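Local coordinates for adenosine deaminase 1 (PDB 3RYS), which probably catalyses the zinc-dependent hydrolytic deamination of adenine to hypoxanthine, a step in purine salvage and nitrogen catabolism, at residues L20-T25 with A98-D103; V15-L20 with C276-D281; D81-Y86 with N119-A124. One frame throughout, in Å; residues are numbered along the deposited sequence.

Contact 1 of 3, residues L20-T25 with A98-D103; sequences LHIEGT and AEIMMD. With ZN (zinc ion), chain C; ADE (adenine), chain D.
His-21 and Met-101 meet through their side chains, the sulfur lying obliquely over the imidazole, with Met-101 SD 4.4 Å from the centroid of the His-21 ring. The thioether is bent at its last torsion (chi3 -79°), which puts CE over one face of that ring, while adenine covers the opposite face, its N7 offset toward the rim. Packed between methionine and purine, the imidazole keeps both nitrogens in use: His-21 NE2 binds the zinc ion at 2.3 Å, and His-21 ND1 gives its N-H to water 2, 2.8 Å away in the ring plane. That water donates to Glu-23 OE1 and, weakly, to Asp-103 OD1, so the zinc ion at NE2 and the water at ND1 probably fix the ring's rotation together.

Beside the rings the backbones form a single bridge, Met-101 N to Leu-20 O (2.8 Å) and Ile-22 N to Met-101 O (3.0 Å). It continues the parallel pairing of the chain around strand 15-17 with strand 95-102, at the catalytic mouth of the TIM barrel, where this family places its His-X-His zinc motif, His-19 and His-21.

Glu-23 bends at chi2 (88°), carrying CD back toward the strand end, and its OE2 accepts the Asp-103 N-H on the syn side at 2.7 Å, nearly straight. Asp-103 OD2 turns to the hydroxyl of Tyr-66. On the apolar side Ile-100 CG2 fills the angle between Leu-20 and Ile-22, 3.7 Å from Ile-22 CB; the branched aliphatic chains of leucine and isoleucine suit this buried layer against Tyr-86 and Met-82 of helix 76-92.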
# COMPACT_ATOMS: atom_id res chain seq x y z
N LEU A 20 -0.57 1.00 0.37
CA LEU A 20 -0.51 0.91 1.82
C LEU A 20 -1.55 -0.03 2.40
O LEU A 20 -2.75 0.12 2.16
CB LEU A 20 -0.68 2.29 2.45
CG LEU A 20 -0.78 2.20 3.97
CD1 LEU A 20 0.21 3.15 4.61
CD2 LEU A 20 -2.20 2.44 4.48
N HIS A 21 -1.08 -1.00 3.18
CA HIS A 21 -1.96 -1.96 3.84
C HIS A 21 -2.27 -1.50 5.26
O HIS A 21 -1.37 -1.29 6.06
CB HIS A 21 -1.29 -3.32 3.87
CG HIS A 21 -0.83 -3.79 2.52
ND1 HIS A 21 -1.55 -4.66 1.75
CD2 HIS A 21 0.29 -3.49 1.81
CE1 HIS A 21 -0.90 -4.89 0.62
NE2 HIS A 21 0.21 -4.19 0.64
N ILE A 22 -3.55 -1.35 5.56
CA ILE A 22 -3.95 -0.83 6.86
C ILE A 22 -3.47 -1.73 8.00
O ILE A 22 -3.11 -1.25 9.07
CB ILE A 22 -5.47 -0.57 6.94
CG1 ILE A 22 -5.76 0.48 8.01
CG2 ILE A 22 -6.23 -1.86 7.18
CD1 ILE A 22 -5.02 1.78 7.81
N GLU A 23 -3.45 -3.04 7.75
CA GLU A 23 -2.98 -4.01 8.73
C GLU A 23 -1.47 -3.91 8.95
O GLU A 23 -0.96 -4.36 9.98
CB GLU A 23 -3.34 -5.43 8.30
CG GLU A 23 -4.83 -5.70 8.11
CD GLU A 23 -5.33 -5.37 6.71
OE1 GLU A 23 -4.74 -4.48 6.05
OE2 GLU A 23 -6.31 -5.99 6.27
N GLY A 24 -0.76 -3.35 7.97
CA GLY A 24 0.68 -3.18 8.06
C GLY A 24 1.02 -1.90 8.78
O GLY A 24 2.18 -1.53 8.94
N THR A 25 -0.03 -1.22 9.22
CA THR A 25 0.04 0.03 9.96
C THR A 25 0.06 -0.21 11.47
O THR A 25 0.30 0.71 12.27
CB THR A 25 -1.16 0.88 9.57
OG1 THR A 25 -0.74 1.86 8.61
CG2 THR A 25 -1.77 1.57 10.77
N ALA A 98 -4.86 9.30 0.59
CA ALA A 98 -4.45 7.94 0.90
C ALA A 98 -5.42 6.93 0.31
O ALA A 98 -6.62 6.97 0.60
CB ALA A 98 -4.33 7.76 2.40
N GLU A 99 -4.91 6.03 -0.53
CA GLU A 99 -5.73 4.95 -1.05
C GLU A 99 -5.32 3.65 -0.38
O GLU A 99 -4.26 3.09 -0.63
CB GLU A 99 -5.65 4.89 -2.58
CG GLU A 99 -6.36 6.07 -3.23
CD GLU A 99 -6.27 6.09 -4.75
OE1 GLU A 99 -6.11 5.01 -5.36
OE2 GLU A 99 -6.37 7.19 -5.32
N ILE A 100 -6.20 3.17 0.50
CA ILE A 100 -5.83 2.20 1.52
C ILE A 100 -6.31 0.79 1.23
O ILE A 100 -7.49 0.56 0.96
CB ILE A 100 -6.37 2.66 2.89
CG1 ILE A 100 -5.80 4.03 3.23
CG2 ILE A 100 -6.03 1.64 3.97
CD1 ILE A 100 -6.63 4.81 4.23
N MET A 101 -5.39 -0.16 1.30
CA MET A 101 -5.74 -1.57 1.12
C MET A 101 -6.12 -2.25 2.43
O MET A 101 -5.73 -1.83 3.53
CB MET A 101 -4.61 -2.34 0.44
CG MET A 101 -4.78 -2.48 -1.06
SD MET A 101 -3.38 -3.32 -1.83
CE MET A 101 -2.20 -1.98 -1.91
N MET A 102 -6.90 -3.31 2.30
CA MET A 102 -7.39 -4.06 3.43
C MET A 102 -7.59 -5.49 2.94
O MET A 102 -8.01 -5.70 1.81
CB MET A 102 -8.71 -3.44 3.88
CG MET A 102 -9.59 -4.35 4.70
SD MET A 102 -11.20 -3.55 4.90
CE MET A 102 -12.04 -4.77 5.90
N ASP A 103 -7.25 -6.46 3.78
CA ASP A 103 -7.40 -7.86 3.42
C ASP A 103 -8.63 -8.45 4.11
O ASP A 103 -8.52 -9.05 5.18
CB ASP A 103 -6.16 -8.67 3.82
CG ASP A 103 -4.89 -8.18 3.14
OD1 ASP A 103 -4.98 -7.53 2.08
OD2 ASP A 103 -3.79 -8.45 3.68
ZN ZN C . 2.22 -4.34 -0.55
N9 ADE D . 0.60 -8.13 2.02
C8 ADE D . 0.85 -6.97 2.71
N7 ADE D . 1.85 -6.26 2.23
C5 ADE D . 2.29 -7.02 1.15
C6 ADE D . 3.33 -6.82 0.21
N6 ADE D . 4.14 -5.76 0.24
N1 ADE D . 3.50 -7.76 -0.75
C2 ADE D . 2.68 -8.82 -0.76
N3 ADE D . 1.67 -9.12 0.06
C4 ADE D . 1.53 -8.17 1.00
O HOH W 1 -2.90 0.78 -0.97
O HOH W 2 -4.13 -4.79 2.92

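Contact 2 of 3, residues V15-L20 with C276-D281. With ZN (zinc ion), chain C; ADE (adenine), chain D.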
# COMPACT_ATOMS: atom_id res chain seq x y z
N VAL A 15 2.14 14.50 -0.70
CA VAL A 15 2.03 13.35 -1.59
C VAL A 15 0.69 12.66 -1.46
O VAL A 15 -0.12 12.99 -0.59
CB VAL A 15 3.10 12.27 -1.30
CG1 VAL A 15 4.50 12.87 -1.36
CG2 VAL A 15 2.84 11.62 0.06
N ALA A 16 0.46 11.69 -2.34
CA ALA A 16 -0.61 10.72 -2.15
C ALA A 16 -0.00 9.34 -1.95
O ALA A 16 0.87 8.93 -2.71
CB ALA A 16 -1.54 10.72 -3.35
N GLU A 17 -0.43 8.63 -0.91
CA GLU A 17 0.00 7.25 -0.74
C GLU A 17 -1.00 6.29 -1.39
O GLU A 17 -2.16 6.21 -0.98
CB GLU A 17 0.23 6.91 0.74
CG GLU A 17 1.01 5.61 0.95
CD GLU A 17 1.63 5.50 2.34
OE1 GLU A 17 1.11 6.14 3.29
OE2 GLU A 17 2.63 4.78 2.49
N LEU A 18 -0.54 5.57 -2.41
CA LEU A 18 -1.41 4.70 -3.20
C LEU A 18 -1.21 3.23 -2.87
O LEU A 18 -2.03 2.38 -3.22
CB LEU A 18 -1.15 4.93 -4.69
CG LEU A 18 -1.28 6.36 -5.21
CD1 LEU A 18 -1.02 6.39 -6.71
CD2 LEU A 18 -2.64 6.93 -4.88
N HIS A 19 -0.10 2.93 -2.19
CA HIS A 19 0.25 1.56 -1.85
C HIS A 19 0.46 1.45 -0.34
O HIS A 19 1.53 1.79 0.17
CB HIS A 19 1.52 1.14 -2.59
CG HIS A 19 1.88 -0.31 -2.42
ND1 HIS A 19 2.55 -1.03 -3.39
CD2 HIS A 19 1.67 -1.16 -1.40
CE1 HIS A 19 2.74 -2.26 -2.96
NE2 HIS A 19 2.21 -2.37 -1.76
N LEU A 20 -0.57 1.00 0.37
CA LEU A 20 -0.51 0.91 1.82
C LEU A 20 -1.55 -0.03 2.40
O LEU A 20 -2.75 0.12 2.16
CB LEU A 20 -0.68 2.29 2.45
CG LEU A 20 -0.78 2.20 3.97
CD1 LEU A 20 0.21 3.15 4.61
CD2 LEU A 20 -2.20 2.44 4.48
N CYS A 276 6.08 6.07 -8.06
CA CYS A 276 5.87 6.88 -6.88
C CYS A 276 6.33 6.12 -5.63
O CYS A 276 6.55 4.91 -5.68
CB CYS A 276 4.41 7.31 -6.75
SG CYS A 276 3.23 5.95 -6.50
N VAL A 277 6.46 6.85 -4.53
CA VAL A 277 7.02 6.31 -3.29
C VAL A 277 5.92 5.99 -2.28
O VAL A 277 5.05 6.82 -2.02
CB VAL A 277 8.02 7.30 -2.67
CG1 VAL A 277 8.55 6.78 -1.35
CG2 VAL A 277 9.16 7.57 -3.64
N ASN A 278 5.98 4.79 -1.71
CA ASN A 278 4.97 4.32 -0.76
C ASN A 278 5.62 3.57 0.41
O ASN A 278 6.72 3.05 0.28
CB ASN A 278 3.97 3.41 -1.47
CG ASN A 278 3.35 4.05 -2.70
OD1 ASN A 278 3.97 4.12 -3.77
ND2 ASN A 278 2.12 4.53 -2.56
N SER A 279 4.93 3.52 1.55
CA SER A 279 5.51 2.87 2.72
C SER A 279 5.03 1.43 2.89
O SER A 279 5.63 0.65 3.64
CB SER A 279 5.27 3.69 4.00
OG SER A 279 3.90 3.77 4.33
N ASP A 280 3.95 1.09 2.18
CA ASP A 280 3.48 -0.30 2.08
C ASP A 280 2.94 -0.86 3.40
O ASP A 280 1.73 -0.90 3.61
CB ASP A 280 4.58 -1.20 1.51
CG ASP A 280 4.07 -2.57 1.11
OD1 ASP A 280 4.89 -3.50 0.97
OD2 ASP A 280 2.84 -2.72 0.95
N ASP A 281 3.85 -1.29 4.27
CA ASP A 281 3.49 -1.78 5.60
C ASP A 281 4.36 -1.05 6.64
O ASP A 281 5.35 -1.58 7.13
CB ASP A 281 3.70 -3.30 5.69
CG ASP A 281 2.93 -4.07 4.61
OD1 ASP A 281 1.74 -4.34 4.84
OD2 ASP A 281 3.51 -4.42 3.56
ZN ZN C . 2.22 -4.34 -0.55
N9 ADE D . 0.60 -8.13 2.02
C8 ADE D . 0.85 -6.97 2.71
N7 ADE D . 1.85 -6.26 2.23
C5 ADE D . 2.29 -7.02 1.15
C6 ADE D . 3.33 -6.82 0.21
N6 ADE D . 4.14 -5.76 0.24
N1 ADE D . 3.50 -7.76 -0.75
C2 ADE D . 2.68 -8.82 -0.76
N3 ADE D . 1.67 -9.12 0.06
C4 ADE D . 1.53 -8.17 1.00
O HOH W 3 3.11 6.75 5.23
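CG stands anti to the backbone N in both His-19 (chi1 -174°) and Asp-280 (chi1 -168°), and the two side chains run side by side toward one zinc ion. His-19 NE2 and Asp-280 OD2 each bind the metal at 2.3 Å, with ring and carboxylate planes turned 76° apart. His-21, His-199 and adenine N6 complete the zinc site. Second-shell hydroxyls position both ligands: Thr-245 holds His-19 ND1, and Ser-250 holds Asp-280 OD1. Asn-278 CB packs against His-19 CB at 3.5 Å.

Glu-17 reaches across with an extended chain. Its OE2 accepts two bonds from Ser-279, from Ser-279 N at 2.8 Å and from the hydroxyl, while water 3 joins Glu-17 OE1 to Ser-279 OG. Because Glu-17 OE1 also bonds the Tyr-86 hydroxyl, an alanine here would probably leave the Ser-279 N-H and hydroxyl and that tyrosine without their carboxylate partner.

Asp-281 lies with OD2 2.8 Å from adenine N7. The backbones join at a single bridge, Leu-20 with Asp-280 (CA atoms 4.2 Å apart), and Asp-280 N bonds weakly to His-19 O. Residues just past the first and last strands thus meet to close the TIM barrel around its zinc site.

Contact 3 of 3, residues D81-Y86 with N119-A124; sequences DMTRAY and NGVANA
The hydroxyl of Thr-83 lies against Val-121 of the facing helix, its OG1 3.6 Å from Val-121 CA, while its hydrogen bond goes to Phe-79 O, one turn earlier in its own helix. With OG1 beside the backbone N and anti to the carbonyl carbon (chi1 -50°), the oxygen can reach back to that carbonyl and still present itself to the neighbour. The Thr-83 and Val-121 side chains cross at about a right angle, and Val-121 CG2 approaches Thr-83 OG1 to 3.7 Å.

Away from the hydroxyl, Thr-83 CB and its CG2 branch meet the Ala-124 methyl, with Thr-83 CB 3.5 Å from Ala-124 CB. A side chain of one carbon is what lets segments 81-86 and 119-124 draw together here, their axes 8.3 Å apart and crossing at -36°. Both helices lie outside the TIM barrel, helix 76-92 leading into strand 95-102 and helix 114-125 following that strand after the short helix 104-108.

Arg-84 closes the edge toward solvent. Its chain, extended from CG to NE, passes over Ala-124, with Arg-84 CG 3.9 Å from Ala-124 CB and Arg-84 NE near Ala-124 CA. The guanidinium ends beside the Asn-123 carbonyl, Arg-84 NH2 standing 3.9 Å from Asn-123 O, too far for a firm bond. Thr-80, just before segment 81-86, bonds through OG1 to Gly-120 O and ties the two helices directly.

Small, beta-branched and methyl-bearing residues therefore make this a close-fitting, largely apolar contact, in which the threonine hydroxyl is satisfied within its own helix and arginine contributes mainly through its aliphatic stem.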
# COMPACT_ATOMS: atom_id res chain seq x y z
N ASP A 81 -9.85 2.38 15.34
CA ASP A 81 -8.64 2.81 16.04
C ASP A 81 -7.40 2.67 15.17
O ASP A 81 -6.58 3.58 15.08
CB ASP A 81 -8.46 2.03 17.34
CG ASP A 81 -9.40 2.50 18.43
OD1 ASP A 81 -10.04 3.56 18.26
OD2 ASP A 81 -9.49 1.82 19.48
N MET A 82 -7.25 1.51 14.52
CA MET A 82 -6.07 1.24 13.71
C MET A 82 -5.98 2.19 12.53
O MET A 82 -4.89 2.68 12.19
CB MET A 82 -6.08 -0.20 13.20
CG MET A 82 -5.12 -0.45 12.05
SD MET A 82 -5.24 -2.13 11.42
CE MET A 82 -6.92 -2.14 10.80
N THR A 83 -7.12 2.45 11.91
CA THR A 83 -7.19 3.29 10.73
C THR A 83 -6.88 4.74 11.08
O THR A 83 -6.17 5.43 10.35
CB THR A 83 -8.58 3.21 10.07
OG1 THR A 83 -8.95 1.83 9.89
CG2 THR A 83 -8.58 3.91 8.71
N ARG A 84 -7.40 5.19 12.22
CA ARG A 84 -7.20 6.56 12.66
C ARG A 84 -5.76 6.82 13.07
O ARG A 84 -5.25 7.92 12.90
CB ARG A 84 -8.16 6.92 13.80
CG ARG A 84 -9.52 7.36 13.31
CD ARG A 84 -10.58 7.44 14.40
NE ARG A 84 -11.84 7.93 13.84
CZ ARG A 84 -13.03 7.76 14.40
NH1 ARG A 84 -13.15 7.12 15.55
NH2 ARG A 84 -14.12 8.24 13.79
N ALA A 85 -5.11 5.79 13.61
CA ALA A 85 -3.73 5.93 14.05
C ALA A 85 -2.82 6.12 12.85
O ALA A 85 -1.80 6.80 12.93
CB ALA A 85 -3.31 4.71 14.86
N TYR A 86 -3.20 5.51 11.73
CA TYR A 86 -2.46 5.69 10.49
C TYR A 86 -2.75 7.05 9.87
O TYR A 86 -1.84 7.77 9.50
CB TYR A 86 -2.77 4.58 9.48
CG TYR A 86 -2.43 5.01 8.07
CD1 TYR A 86 -1.11 5.08 7.64
CD2 TYR A 86 -3.43 5.39 7.18
CE1 TYR A 86 -0.80 5.49 6.36
CE2 TYR A 86 -3.12 5.80 5.90
CZ TYR A 86 -1.81 5.85 5.50
OH TYR A 86 -1.50 6.27 4.22
N ASN A 119 -16.93 -1.94 8.25
CA ASN A 119 -17.47 -0.83 9.02
C ASN A 119 -16.41 -0.12 9.86
O ASN A 119 -16.38 1.10 9.94
CB ASN A 119 -18.63 -1.29 9.91
CG ASN A 119 -19.88 -1.64 9.13
OD1 ASN A 119 -19.95 -1.42 7.91
ND2 ASN A 119 -20.87 -2.19 9.82
N GLY A 120 -15.54 -0.91 10.49
CA GLY A 120 -14.50 -0.36 11.34
C GLY A 120 -13.62 0.63 10.60
O GLY A 120 -13.38 1.74 11.08
N VAL A 121 -13.14 0.22 9.43
CA VAL A 121 -12.27 1.07 8.62
C VAL A 121 -13.04 2.24 8.03
O VAL A 121 -12.67 3.39 8.21
CB VAL A 121 -11.61 0.26 7.48
CG1 VAL A 121 -10.78 1.18 6.60
CG2 VAL A 121 -10.76 -0.86 8.05
N ALA A 122 -14.13 1.93 7.32
CA ALA A 122 -14.93 2.95 6.65
C ALA A 122 -15.30 4.10 7.57
O ALA A 122 -15.21 5.27 7.19
CB ALA A 122 -16.19 2.32 6.06
N ASN A 123 -15.73 3.76 8.78
CA ASN A 123 -16.12 4.76 9.76
C ASN A 123 -14.98 5.73 10.06
O ASN A 123 -15.20 6.92 10.28
CB ASN A 123 -16.63 4.11 11.05
CG ASN A 123 -17.96 3.39 10.86
OD1 ASN A 123 -18.69 3.66 9.90
ND2 ASN A 123 -18.28 2.47 11.77
N ALA A 124 -13.76 5.20 10.06
CA ALA A 124 -12.58 6.05 10.23
C ALA A 124 -12.32 6.87 8.97
O ALA A 124 -11.89 8.02 9.06
CB ALA A 124 -11.37 5.21 10.58

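How the contacts relate
Contacts 1 and 2 share Leu-20, and their centres lie 10 Å apart at the mouth of the barrel. Strands 15-17 and 95-102 are neighbours in one parallel sheet, and the hydrogen bonds Glu-99 N to Glu-17 O and His-21 N to Asp-280 O probably link the two contacts. Contact 3 sits in the outer helical layer, its centre 10 Å from contact 1 and 17 Å from contact 2; Tyr-86 joins the layers, packing on Leu-20. Along the chain the segments of contacts 1 and 3 alternate, and contact 2, its segments 256 residues apart at their closest ends, encloses both. Contacts 1 and 2 thus bring zinc ligands from both ends of the barrel sequence together.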